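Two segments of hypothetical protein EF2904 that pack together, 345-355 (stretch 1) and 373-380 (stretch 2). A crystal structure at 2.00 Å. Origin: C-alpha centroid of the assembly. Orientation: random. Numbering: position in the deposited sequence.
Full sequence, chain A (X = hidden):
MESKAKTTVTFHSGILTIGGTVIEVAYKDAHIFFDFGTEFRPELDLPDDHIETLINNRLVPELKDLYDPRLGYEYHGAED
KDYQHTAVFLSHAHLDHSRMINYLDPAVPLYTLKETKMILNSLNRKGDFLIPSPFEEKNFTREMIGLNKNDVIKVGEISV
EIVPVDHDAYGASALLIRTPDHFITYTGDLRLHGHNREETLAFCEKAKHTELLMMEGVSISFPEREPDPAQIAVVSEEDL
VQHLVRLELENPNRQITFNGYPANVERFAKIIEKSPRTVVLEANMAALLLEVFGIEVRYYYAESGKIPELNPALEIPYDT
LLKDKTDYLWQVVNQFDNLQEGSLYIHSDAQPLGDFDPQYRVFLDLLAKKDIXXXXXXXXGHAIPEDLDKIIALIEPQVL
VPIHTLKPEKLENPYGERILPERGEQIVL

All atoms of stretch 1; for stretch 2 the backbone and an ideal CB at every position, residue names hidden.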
# COMPACT_ATOMS: atom_id res chain seq x y z
N TYR A 345 7.30 24.06 3.61
CA TYR A 345 6.90 22.70 3.95
C TYR A 345 6.59 21.93 2.67
O TYR A 345 5.80 22.37 1.84
CB TYR A 345 5.70 22.69 4.91
CG TYR A 345 5.05 21.32 5.04
CD1 TYR A 345 5.71 20.28 5.71
CD2 TYR A 345 3.82 21.04 4.46
CE1 TYR A 345 5.13 19.01 5.82
CE2 TYR A 345 3.23 19.77 4.57
CZ TYR A 345 3.90 18.77 5.24
OH TYR A 345 3.35 17.52 5.34
N ILE A 346 7.21 20.77 2.52
CA ILE A 346 7.06 19.96 1.33
C ILE A 346 6.22 18.74 1.67
O ILE A 346 6.62 17.91 2.48
CB ILE A 346 8.43 19.54 0.77
CG1 ILE A 346 9.23 20.79 0.38
CG2 ILE A 346 8.25 18.60 -0.43
CD1 ILE A 346 10.75 20.56 0.44
N HIS A 347 5.04 18.70 1.08
CA HIS A 347 4.07 17.66 1.34
C HIS A 347 4.21 16.58 0.27
O HIS A 347 3.82 16.78 -0.88
CB HIS A 347 2.66 18.26 1.31
CG HIS A 347 1.64 17.45 2.04
ND1 HIS A 347 0.51 16.95 1.44
CD2 HIS A 347 1.61 17.01 3.32
CE1 HIS A 347 -0.20 16.28 2.32
NE2 HIS A 347 0.45 16.29 3.47
N SER A 348 4.79 15.44 0.64
CA SER A 348 5.16 14.42 -0.35
C SER A 348 4.41 13.12 -0.10
O SER A 348 4.95 12.15 0.47
CB SER A 348 6.67 14.19 -0.35
OG SER A 348 7.04 13.39 -1.45
N ASP A 349 3.15 13.11 -0.54
CA ASP A 349 2.25 11.98 -0.36
C ASP A 349 1.97 11.58 1.09
O ASP A 349 1.55 10.46 1.37
CB ASP A 349 2.71 10.78 -1.20
CG ASP A 349 2.63 11.08 -2.69
OD1 ASP A 349 1.51 11.35 -3.17
OD2 ASP A 349 3.67 11.08 -3.35
N ALA A 350 2.21 12.52 2.01
CA ALA A 350 1.78 12.32 3.40
C ALA A 350 0.29 12.66 3.52
O ALA A 350 -0.28 13.32 2.64
CB ALA A 350 2.60 13.17 4.35
N GLN A 351 -0.33 12.21 4.61
CA GLN A 351 -1.69 12.62 4.98
C GLN A 351 -1.72 14.03 5.59
O GLN A 351 -0.74 14.45 6.18
CB GLN A 351 -2.30 11.60 5.95
CG GLN A 351 -2.30 10.20 5.37
CD GLN A 351 -3.13 9.24 6.17
OE1 GLN A 351 -2.68 8.72 7.19
NE2 GLN A 351 -4.37 9.01 5.73
N PRO A 352 -2.82 14.81 5.38
CA PRO A 352 -3.98 14.47 4.54
C PRO A 352 -3.59 14.40 3.07
O PRO A 352 -2.80 15.23 2.59
CB PRO A 352 -4.96 15.62 4.79
CG PRO A 352 -4.13 16.74 5.28
CD PRO A 352 -2.96 16.13 6.00
N LEU A 353 -4.15 13.43 2.36
CA LEU A 353 -3.68 13.10 1.01
C LEU A 353 -4.02 14.14 -0.05
O LEU A 353 -3.19 14.50 -0.90
CB LEU A 353 -4.20 11.71 0.60
CG LEU A 353 -3.39 10.41 0.83
CD1 LEU A 353 -2.24 10.51 1.79
CD2 LEU A 353 -4.27 9.21 1.19
N GLY A 354 -5.25 14.64 0.01
CA GLY A 354 -5.74 15.56 -1.01
C GLY A 354 -7.12 16.04 -0.64
O GLY A 354 -7.66 15.69 0.42
N ASP A 355 -7.70 16.83 -1.54
CA ASP A 355 -8.86 17.65 -1.23
C ASP A 355 -10.13 16.83 -1.03
O ASP A 355 -11.12 17.33 -0.47
CB ASP A 355 -9.06 18.72 -2.30
CG ASP A 355 -9.62 20.01 -1.73
OD1 ASP A 355 -9.02 21.07 -1.97
OD2 ASP A 355 -10.65 19.96 -1.01
N UNK A 373 4.92 28.50 3.19
CA UNK A 373 4.72 28.03 1.82
C UNK A 373 4.50 26.51 1.76
O UNK A 373 5.34 25.73 2.22
CB UNK A 373 5.92 28.42 0.96
N UNK A 374 3.36 26.10 1.22
CA UNK A 374 3.01 24.69 1.09
C UNK A 374 3.33 24.25 -0.34
O UNK A 374 2.91 24.92 -1.31
CB UNK A 374 1.54 24.45 1.43
N UNK A 375 4.06 23.15 -0.46
CA UNK A 375 4.40 22.61 -1.77
C UNK A 375 4.00 21.16 -1.84
O UNK A 375 4.46 20.35 -1.04
CB UNK A 375 5.89 22.77 -2.06
N UNK A 376 3.12 20.86 -2.78
CA UNK A 376 2.74 19.50 -3.06
C UNK A 376 3.77 18.85 -3.98
O UNK A 376 3.95 19.26 -5.14
CB UNK A 376 1.34 19.45 -3.68
N UNK A 377 4.47 17.85 -3.45
CA UNK A 377 5.47 17.15 -4.26
C UNK A 377 5.09 15.67 -4.27
O UNK A 377 5.60 14.88 -3.47
CB UNK A 377 6.89 17.36 -3.72
N UNK A 378 4.16 15.32 -5.15
CA UNK A 378 3.55 13.99 -5.14
C UNK A 378 4.04 13.14 -6.30
O UNK A 378 4.32 13.64 -7.38
CB UNK A 378 2.03 14.10 -5.19
N UNK A 379 4.13 11.84 -6.07
CA UNK A 379 4.39 10.89 -7.15
C UNK A 379 3.54 9.65 -6.88
O UNK A 379 3.75 8.93 -5.88
CB UNK A 379 5.88 10.54 -7.25
N UNK A 380 2.57 9.42 -7.76
CA UNK A 380 1.65 8.30 -7.60
C UNK A 380 2.36 6.96 -7.49
O UNK A 380 3.32 6.68 -8.20
CB UNK A 380 0.67 8.26 -8.77

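The strand that opens stretch 2 runs parallel to the strand that opens stretch 1, with 24° between their directions.

Position 373 lies at the start of the pairing. Its O accepts a hydrogen bond from Tyr345 N at 2.9 Å. The CB points sideways, so stretch 1 asks little here. Extended phi/psi suits a beta-branched residue, among others. The residue is Thr373.

Position 374 pairs with Tyr345, and its CB lies on the sheet face that carries the side chains of Tyr345 and His347. Two rings offer a surface there, so an aromatic or a long aliphatic side chain would suit. The residue is Phe374, with chi1 t. Its CD1 lies 3.9 Å from Tyr345 CD2, at the edge of the tyrosine ring. Its CE1 reaches His347 CB at 3.4 Å. The phenyl and imidazole rings meet obliquely, with centroids 5.3 Å apart.

Position 375 pairs with Ile346 and points to the other face, with that isoleucine. Both its N and its O bond to stretch 1: N donates to Tyr345 O at 3.0 Å, and O accepts from His347 N at 2.7 Å. Val, Ile or Thr would suit the strand, the first two also the apolar neighbour. The residue is Val375, with chi1 t. Its side chain lies on the face of Ile346, and its CB is 4.0 Å from Tyr345 O.

Position 376 pairs with His347 and returns to the face of the rings. Further out, Leu353 O is an acceptor that a long donor could reach; Lys or Arg would fit, Gln less surely. The residue is Arg376, extended through chi3. NH1 donates to Leu353 O at 2.6 Å, and NH2 weakly to the same O at 3.1 Å. A water 2.8 Å from Asp349 OD1 makes a weak bond with Arg376 NH2 at 3.1 Å.

Position 377 donates its N to His347 O at 2.9 Å, and its O accepts from Ser348 OG at 2.9 Å. The CB points sideways, 3.8 Å from Ile346 CG2, so Leu, Ile, Val or Met are all plausible. The residue is Leu377, whose CB makes that apolar contact.

At position 378 the ideal CB is 3.5 Å from Asp349 OD1. A small residue is easily accommodated, and an acidic one would be less welcome. The residue is Ala378.

Position 379 donates its N to Asp349 OD2 at 2.9 Å. This bond leaves the side chain type open. The residue is Cys379.

Position 380 points away, with nothing of stretch 1 near its CB. Many residues would serve; it is Ser380.

Stretch 2 373-380: TFVRLACS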
# COMPACT_ATOMS: atom_id res chain seq x y z
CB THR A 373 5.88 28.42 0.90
OG1 THR A 373 6.06 29.84 0.93
CG2 THR A 373 5.63 27.95 -0.54
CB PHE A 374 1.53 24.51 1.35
CG PHE A 374 1.00 23.13 1.05
CD1 PHE A 374 0.98 22.14 2.04
CD2 PHE A 374 0.50 22.82 -0.21
CE1 PHE A 374 0.48 20.89 1.78
CE2 PHE A 374 -0.02 21.53 -0.47
CZ PHE A 374 -0.02 20.58 0.53
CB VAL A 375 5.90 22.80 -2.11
CG1 VAL A 375 6.24 22.11 -3.44
CG2 VAL A 375 6.22 24.27 -2.22
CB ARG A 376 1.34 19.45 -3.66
CG ARG A 376 0.76 18.04 -3.67
CD ARG A 376 -0.68 18.00 -4.16
NE ARG A 376 -1.07 16.61 -4.39
CZ ARG A 376 -1.59 15.82 -3.45
NH1 ARG A 376 -1.80 16.30 -2.22
NH2 ARG A 376 -1.89 14.56 -3.73
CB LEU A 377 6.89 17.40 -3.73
CG LEU A 377 8.10 16.92 -4.55
CD1 LEU A 377 8.28 17.76 -5.84
CD2 LEU A 377 9.37 16.95 -3.69
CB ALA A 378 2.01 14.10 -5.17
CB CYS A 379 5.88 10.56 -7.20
SG CYS A 379 6.32 9.42 -8.53
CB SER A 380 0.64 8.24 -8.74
OG SER A 380 -0.26 7.17 -8.51
O HOH W 1 -0.96 12.14 -2.03
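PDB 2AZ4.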